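Local structure of hypothetical protein (Nitrosomonas europaea, 2IN3) at residues Val9-Ala14 / Ala170-Ser175; Trp20-Ala25 / Ala121-Gln126. The protein probably acts as a thiol-disulfide oxidoreductase or disulfide isomerase of the DsbA family, FrnE-like branch, built on a thioredoxin fold. All coordinates share one frame; numbering follows the deposited sequence.

Interaction 1: Val9-Ala14 / Ala170-Ser175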
# COMPACT_ATOMS: atom_id res chain seq x y z
N VAL A 9 -12.87 2.63 11.57
CA VAL A 9 -11.63 2.22 10.95
C VAL A 9 -11.57 2.91 9.61
O VAL A 9 -12.57 2.95 8.87
CB VAL A 9 -11.54 0.66 10.75
CG1 VAL A 9 -10.31 0.29 9.91
CG2 VAL A 9 -11.53 -0.07 12.08
N LEU A 10 -10.41 3.47 9.31
CA LEU A 10 -10.16 4.08 8.02
C LEU A 10 -9.21 3.11 7.32
O LEU A 10 -8.02 2.96 7.72
CB LEU A 10 -9.54 5.49 8.17
CG LEU A 10 -9.16 6.18 6.83
CD1 LEU A 10 -10.38 6.46 5.95
CD2 LEU A 10 -8.35 7.48 7.05
N TRP A 11 -9.76 2.40 6.34
CA TRP A 11 -8.98 1.47 5.52
C TRP A 11 -8.23 2.19 4.39
O TRP A 11 -8.86 2.83 3.53
CB TRP A 11 -9.88 0.39 4.92
CG TRP A 11 -10.45 -0.56 5.92
CD1 TRP A 11 -11.73 -0.60 6.39
CD2 TRP A 11 -9.75 -1.63 6.58
NE1 TRP A 11 -11.88 -1.63 7.30
CE2 TRP A 11 -10.68 -2.28 7.43
CE3 TRP A 11 -8.42 -2.10 6.53
CZ2 TRP A 11 -10.33 -3.37 8.24
CZ3 TRP A 11 -8.08 -3.20 7.33
CH2 TRP A 11 -9.02 -3.81 8.17
N TYR A 12 -6.92 2.03 4.38
CA TYR A 12 -6.10 2.47 3.26
C TYR A 12 -5.90 1.29 2.31
O TYR A 12 -5.24 0.31 2.67
CB TYR A 12 -4.75 3.01 3.78
CG TYR A 12 -3.80 3.48 2.70
CD1 TYR A 12 -4.25 4.30 1.65
CD2 TYR A 12 -2.47 3.12 2.73
CE1 TYR A 12 -3.34 4.77 0.67
CE2 TYR A 12 -1.54 3.56 1.75
CZ TYR A 12 -2.00 4.37 0.72
OH TYR A 12 -1.11 4.81 -0.22
N ILE A 13 -6.52 1.37 1.14
CA ILE A 13 -6.54 0.26 0.21
C ILE A 13 -5.52 0.60 -0.86
O ILE A 13 -5.73 1.52 -1.68
CB ILE A 13 -7.95 0.01 -0.40
CG1 ILE A 13 -8.98 -0.26 0.72
CG2 ILE A 13 -7.91 -1.15 -1.36
CD1 ILE A 13 -10.44 -0.30 0.27
N ALA A 14 -4.43 -0.15 -0.84
CA ALA A 14 -3.22 0.23 -1.58
C ALA A 14 -2.33 -0.95 -1.83
O ALA A 14 -2.44 -1.97 -1.15
CB ALA A 14 -2.47 1.33 -0.87
N ALA A 170 -12.34 -6.37 -4.06
CA ALA A 170 -13.18 -6.61 -5.23
C ALA A 170 -14.66 -6.54 -4.87
O ALA A 170 -15.45 -5.92 -5.58
CB ALA A 170 -12.86 -7.97 -5.86
N GLN A 171 -15.02 -7.15 -3.75
CA GLN A 171 -16.40 -7.20 -3.27
C GLN A 171 -16.93 -5.79 -2.97
O GLN A 171 -18.09 -5.47 -3.28
CB GLN A 171 -16.51 -8.14 -2.06
CG GLN A 171 -17.82 -8.09 -1.25
CD GLN A 171 -17.56 -8.08 0.26
OE1 GLN A 171 -16.67 -8.79 0.77
NE2 GLN A 171 -18.34 -7.28 0.98
N TRP A 172 -16.06 -4.95 -2.43
CA TRP A 172 -16.40 -3.57 -2.15
C TRP A 172 -16.47 -2.68 -3.40
O TRP A 172 -16.74 -1.49 -3.29
CB TRP A 172 -15.41 -2.95 -1.17
CG TRP A 172 -15.51 -3.48 0.22
CD1 TRP A 172 -16.40 -4.40 0.70
CD2 TRP A 172 -14.69 -3.08 1.32
NE1 TRP A 172 -16.16 -4.63 2.03
CE2 TRP A 172 -15.13 -3.82 2.45
CE3 TRP A 172 -13.62 -2.18 1.47
CZ2 TRP A 172 -14.53 -3.68 3.71
CZ3 TRP A 172 -13.05 -2.04 2.72
CH2 TRP A 172 -13.50 -2.80 3.82
N GLY A 173 -16.19 -3.24 -4.57
CA GLY A 173 -16.26 -2.50 -5.83
C GLY A 173 -15.20 -1.42 -6.04
O GLY A 173 -15.43 -0.47 -6.80
N ILE A 174 -14.03 -1.56 -5.41
CA ILE A 174 -13.00 -0.51 -5.50
C ILE A 174 -12.39 -0.47 -6.91
O ILE A 174 -11.81 -1.44 -7.37
CB ILE A 174 -11.88 -0.66 -4.44
CG1 ILE A 174 -12.44 -0.89 -3.02
CG2 ILE A 174 -10.90 0.53 -4.48
CD1 ILE A 174 -13.23 0.25 -2.43
N SER A 175 -12.49 0.68 -7.58
CA SER A 175 -12.11 0.78 -9.00
C SER A 175 -10.81 1.57 -9.24
O SER A 175 -10.24 1.53 -10.34
CB SER A 175 -13.24 1.38 -9.83
OG SER A 175 -13.48 2.73 -9.43

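Interaction 2: Trp20-Ala25 / Ala121-Gln126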
# COMPACT_ATOMS: atom_id res chain seq x y z
N TRP A 20 0.90 5.75 -7.86
CA TRP A 20 0.11 6.81 -7.20
C TRP A 20 -0.05 6.59 -5.70
O TRP A 20 -0.29 7.55 -4.95
CB TRP A 20 -1.24 7.03 -7.88
CG TRP A 20 -1.11 7.90 -9.11
CD1 TRP A 20 -1.17 7.51 -10.41
CD2 TRP A 20 -0.87 9.31 -9.12
NE1 TRP A 20 -1.00 8.60 -11.25
CE2 TRP A 20 -0.83 9.72 -10.47
CE3 TRP A 20 -0.69 10.27 -8.11
CZ2 TRP A 20 -0.58 11.04 -10.85
CZ3 TRP A 20 -0.45 11.60 -8.50
CH2 TRP A 20 -0.41 11.96 -9.85
N CYS A 21 0.06 5.32 -5.26
CA CYS A 21 0.12 5.02 -3.83
C CYS A 21 1.40 5.60 -3.23
O CYS A 21 1.38 6.19 -2.12
CB CYS A 21 0.03 3.48 -3.57
SG CYS A 21 -1.66 2.83 -3.96
N TRP A 22 2.53 5.44 -3.93
CA TRP A 22 3.76 6.13 -3.50
C TRP A 22 3.60 7.66 -3.55
O TRP A 22 4.06 8.37 -2.66
CB TRP A 22 4.92 5.67 -4.35
CG TRP A 22 6.30 6.23 -4.10
CD1 TRP A 22 7.19 6.67 -5.05
CD2 TRP A 22 7.01 6.25 -2.85
NE1 TRP A 22 8.40 7.01 -4.45
CE2 TRP A 22 8.31 6.76 -3.11
CE3 TRP A 22 6.66 5.91 -1.53
CZ2 TRP A 22 9.27 6.93 -2.10
CZ3 TRP A 22 7.63 6.07 -0.53
CH2 TRP A 22 8.90 6.58 -0.82
N GLY A 23 2.93 8.18 -4.58
CA GLY A 23 2.64 9.63 -4.62
C GLY A 23 1.87 10.08 -3.38
O GLY A 23 2.03 11.21 -2.89
N PHE A 24 1.02 9.20 -2.89
CA PHE A 24 0.06 9.50 -1.82
C PHE A 24 0.67 9.21 -0.45
O PHE A 24 0.06 9.55 0.57
CB PHE A 24 -1.16 8.60 -2.04
CG PHE A 24 -2.38 8.96 -1.24
CD1 PHE A 24 -3.10 10.11 -1.52
CD2 PHE A 24 -2.83 8.11 -0.21
CE1 PHE A 24 -4.26 10.42 -0.80
CE2 PHE A 24 -4.00 8.39 0.51
CZ PHE A 24 -4.72 9.55 0.20
N ALA A 25 1.84 8.58 -0.41
CA ALA A 25 2.43 8.23 0.92
C ALA A 25 2.52 9.43 1.90
O ALA A 25 2.17 9.28 3.09
CB ALA A 25 3.76 7.47 0.78
N ALA A 121 12.16 0.99 -1.63
CA ALA A 121 13.13 0.01 -2.08
C ALA A 121 12.89 -0.31 -3.55
O ALA A 121 13.84 -0.58 -4.29
CB ALA A 121 13.06 -1.24 -1.24
N PHE A 122 11.62 -0.33 -3.94
CA PHE A 122 11.23 -0.58 -5.30
C PHE A 122 11.46 0.64 -6.23
O PHE A 122 12.24 0.55 -7.19
CB PHE A 122 9.77 -1.01 -5.34
CG PHE A 122 9.26 -1.33 -6.73
CD1 PHE A 122 9.89 -2.30 -7.52
CD2 PHE A 122 8.14 -0.70 -7.21
CE1 PHE A 122 9.40 -2.61 -8.80
CE2 PHE A 122 7.65 -0.99 -8.49
CZ PHE A 122 8.28 -1.94 -9.28
N TYR A 123 10.81 1.76 -5.92
CA TYR A 123 10.86 2.91 -6.84
C TYR A 123 12.21 3.61 -6.89
O TYR A 123 12.64 4.07 -7.97
CB TYR A 123 9.74 3.90 -6.52
CG TYR A 123 8.38 3.31 -6.83
CD1 TYR A 123 8.06 2.91 -8.13
CD2 TYR A 123 7.42 3.13 -5.82
CE1 TYR A 123 6.82 2.35 -8.43
CE2 TYR A 123 6.16 2.55 -6.12
CZ TYR A 123 5.88 2.20 -7.44
OH TYR A 123 4.70 1.62 -7.75
N VAL A 124 12.90 3.66 -5.76
CA VAL A 124 14.19 4.33 -5.68
C VAL A 124 15.30 3.31 -5.73
O VAL A 124 16.22 3.43 -6.54
CB VAL A 124 14.29 5.21 -4.40
CG1 VAL A 124 15.64 5.96 -4.31
CG2 VAL A 124 13.09 6.20 -4.34
N GLY A 125 15.20 2.28 -4.89
CA GLY A 125 16.27 1.29 -4.76
C GLY A 125 16.36 0.37 -5.97
O GLY A 125 17.39 -0.26 -6.20
N GLN A 126 15.27 0.28 -6.75
CA GLN A 126 15.15 -0.66 -7.87
C GLN A 126 15.30 -2.10 -7.41
O GLN A 126 15.87 -2.96 -8.13
CB GLN A 126 16.17 -0.32 -8.97
CG GLN A 126 16.00 1.08 -9.48
CD GLN A 126 16.74 1.35 -10.76
OE1 GLN A 126 17.92 1.07 -10.87
NE2 GLN A 126 16.05 1.91 -11.74

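Interaction 1: Val9-Ala14 / Ala170-Ser175
An apolar contact centred on an edge-to-face tryptophan pair packs strand 9-14 of the central sheet against the loop that leaves helix 156-171. Trp172 turns the edge of its six-membered ring toward the face of the Trp11 five-membered ring. The centroids are 5.5 Å apart and the planes meet at 63°. The leading atom is CH2 of Trp172, which sits 3.8 Å from CD1 of Trp11, over that face. Val9 CG1, from the same strand, lies against the opposite face of the Trp11 ring, toward its rim. The indole nitrogen of Trp11 is satisfied within the sheet by a hydrogen bond to Glu183. In this thioredoxin-like domain the strand is an inner one, flanked by 40-45 and 179-184, and the loop lies over one side of the sheet. Ile13 meets the same Trp172 edge farther back, at CE3 and CZ3. Its CD1 is 3.9 Å from Trp172 CE3. CG1 of Ile13 stands anti to the carbonyl carbon (chi1 -58°), and the extended chain carries CD1 outward to meet Ile174 tip to tip. CD1 of Ile13 is 3.9 Å from Ile174 CG1. A leucine in place of Trp172 would probably leave the Trp11 face without its edge-on partner and open a gap beside Ile13 CD1. Between Trp172 and Ile174, Gly173 ends the helix in a Schellman motif with positive phi, and both flanking side chains point toward the strand.

Interaction 2: Trp20-Ala25 / Ala121-Gln126
Tyr123, in the last turn of helix 111-123, meets Trp22 of helix 19-35 in a buried aromatic contact. Just before it in the chain, Phe122 backs the Tyr123 ring. Its CD2 lies 3.5 Å above the Tyr123 ring plane, over the ring centre, on the side opposite Trp22. Tyr123 then makes the main approach. Its CG is anti to the carbonyl carbon (chi1 -67°), which swings the ring toward Trp22, with CD2 over one face of the indole. Tyr123 CD2 is 3.6 Å from Trp22 CD1. The planes tilt only 20° from each other but are offset, with little overlap and 5.0 Å between the centroids of the tyrosine ring and the indole five-membered ring. The two side chains lie antiparallel as they pass. Tyr123 CE2 therefore reaches back to Trp22 CB, 3.8 Å away, while Tyr123 CB lies 4.0 Å from Trp22 NE1. That indole nitrogen donates its hydrogen bond to the backbone oxygen of Pro78, which helps fix the turn of the ring. Phe79 meets both aromatic rings edge-to-face. Val124 follows with a looser touch, its CG2 4.5 Å from Trp22 CZ2. Gln126, with positive phi, is the first residue to leave helical geometry. Trp22 directly follows Cys21, the second cysteine of what is probably the thioredoxin-type CxxC redox motif (Cys18, Cys21). The arrangement is consistent with the DsbA family, where a helical domain inserted into the thioredoxin fold packs beside the helix that carries the redox motif.

How the interactions relate
From the N terminus, strand 9-14 comes first and helix 19-35 follows. Interaction 2 closes the inner loop when the chain, after helices 58-75 and 94-106, returns to helix 19-35 at the end of helix 111-123. Three more helices follow before residues 170-175 reach strand 9-14 and close the outer loop, so interaction 2 nests inside interaction 1. Their centres are about 20 Å apart, on opposite sides of the chain's centre. Interaction 1 ties the sheet to the loop after helix 156-171. Interaction 2 ties helix 19-35, next to the sheet, to the end of helix 111-123 in the helical part. The strand and helix 19-35 also touch, Ala14 CB lying 3.5 Å from Cys21 SG.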